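CurG, CurH fusion protein (Moorea producens 3L, PDB 4MYY) joins the C-terminal docking domain of CurG to the N-terminal docking domain of CurH, the pair that probably connects successive modules of the curacin A polyketide synthase. Local coordinates at residues K45-K48 with K49-L53. Sequence-based numbering, arbitrary orientation.
Sequences KFTK and KEQIL
Glu50 lies against Phe46 one helical turn earlier, and its side chain can be followed outward atom by atom. Glu50 CB stands 3.8 Å from Phe46 O, the carbonyl that accepts the hydrogen bond of Glu50 N. Glu50 CG leans back over the same backbone, 3.3 Å from Phe46 O, and also sits over one face of the ring in a CH-pi contact, 4.1 Å from the centroid of Phe46. A bend at the next bond (chi2 -59°) brings the carboxylate to the CD1-CE1 side of the ring, where Glu50 OE2 comes 3.6 Å from CE1 of Phe46; carboxylate and ring planes are 52° apart. Phe46 starts away from the next turn, but with CG anti to the backbone N (chi1 159°) its ring comes back toward Glu50.

Elsewhere on the helix, Lys48 and Ile52 cross at a slant, CD1 of Ile52 lying 4.2 Å from both CD and NZ of Lys48. That ammonium is a long, weak ion-pair partner of a sulfate, probably from the crystallisation liquor. Four successive i to i+4 bonds, from Lys49 N to Lys45 O through Ile52 N to Lys48 O, are those of a regular alpha-helix. This surface contact belongs to the CurH docking domain of the engineered fusion, near the start of helix 42-61, which precedes helix 64-82; Lys48 packs on Ser2 of the second subunit.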
# COMPACT_ATOMS: atom_id res chain seq x y z
N LYS B 45 24.52 7.48 12.74
CA LYS B 45 24.37 7.36 11.28
C LYS B 45 24.65 5.93 10.81
O LYS B 45 23.93 5.37 9.97
CB LYS B 45 25.26 8.38 10.56
CG LYS B 45 24.80 9.82 10.75
CD LYS B 45 25.56 10.79 9.84
CE LYS B 45 25.19 12.24 10.14
NZ LYS B 45 25.61 12.61 11.52
N PHE B 46 25.66 5.33 11.41
CA PHE B 46 26.06 3.94 11.11
C PHE B 46 24.94 2.96 11.49
O PHE B 46 24.57 2.07 10.71
CB PHE B 46 27.36 3.63 11.84
CG PHE B 46 27.64 2.17 12.05
CD1 PHE B 46 28.07 1.37 11.01
CD2 PHE B 46 27.51 1.60 13.31
CE1 PHE B 46 28.35 0.04 11.20
CE2 PHE B 46 27.79 0.25 13.53
CZ PHE B 46 28.21 -0.53 12.46
N THR B 47 24.40 3.13 12.69
CA THR B 47 23.32 2.26 13.16
C THR B 47 22.09 2.31 12.24
O THR B 47 21.54 1.27 11.87
CB THR B 47 22.94 2.57 14.62
OG1 THR B 47 24.11 2.46 15.45
CG2 THR B 47 21.89 1.59 15.10
N LYS B 48 21.70 3.52 11.85
CA LYS B 48 20.63 3.75 10.87
C LYS B 48 20.93 3.02 9.55
O LYS B 48 20.05 2.34 9.01
CB LYS B 48 20.43 5.25 10.63
CG LYS B 48 19.20 5.63 9.80
CD LYS B 48 17.96 4.89 10.27
CE LYS B 48 16.73 5.79 10.35
NZ LYS B 48 16.34 6.45 9.06
N LYS B 49 22.15 3.19 9.03
CA LYS B 49 22.54 2.51 7.79
C LYS B 49 22.32 0.99 7.89
O LYS B 49 21.77 0.36 6.97
CB LYS B 49 23.99 2.84 7.42
CG LYS B 49 24.52 2.13 6.18
CD LYS B 49 26.01 2.41 5.99
CE LYS B 49 26.62 1.52 4.93
NZ LYS B 49 26.34 1.99 3.54
N GLU B 50 22.74 0.39 9.01
CA GLU B 50 22.71 -1.06 9.13
C GLU B 50 21.28 -1.56 9.27
O GLU B 50 20.93 -2.62 8.76
CB GLU B 50 23.58 -1.54 10.30
CG GLU B 50 25.05 -1.17 10.12
CD GLU B 50 25.67 -1.76 8.85
OE1 GLU B 50 25.20 -2.82 8.39
OE2 GLU B 50 26.61 -1.15 8.31
N GLN B 51 20.46 -0.77 9.95
CA GLN B 51 19.03 -1.07 10.05
C GLN B 51 18.34 -1.13 8.71
O GLN B 51 17.62 -2.09 8.44
CB GLN B 51 18.34 -0.07 10.97
CG GLN B 51 18.62 -0.45 12.42
CD GLN B 51 18.04 0.54 13.40
OE1 GLN B 51 18.03 1.75 13.17
NE2 GLN B 51 17.57 0.03 14.52
N ILE B 52 18.63 -0.15 7.85
CA ILE B 52 18.01 -0.07 6.52
C ILE B 52 18.51 -1.21 5.66
O ILE B 52 17.73 -1.85 4.95
CB ILE B 52 18.27 1.31 5.86
CG1 ILE B 52 17.55 2.41 6.65
CG2 ILE B 52 17.84 1.32 4.40
CD1 ILE B 52 17.90 3.83 6.21
N LEU B 53 19.81 -1.49 5.72
CA LEU B 53 20.36 -2.65 5.03
C LEU B 53 19.66 -3.95 5.47
O LEU B 53 19.35 -4.80 4.64
CB LEU B 53 21.88 -2.72 5.24
CG LEU B 53 22.75 -1.72 4.48
CD1 LEU B 53 24.21 -1.93 4.88
CD2 LEU B 53 22.59 -1.89 2.97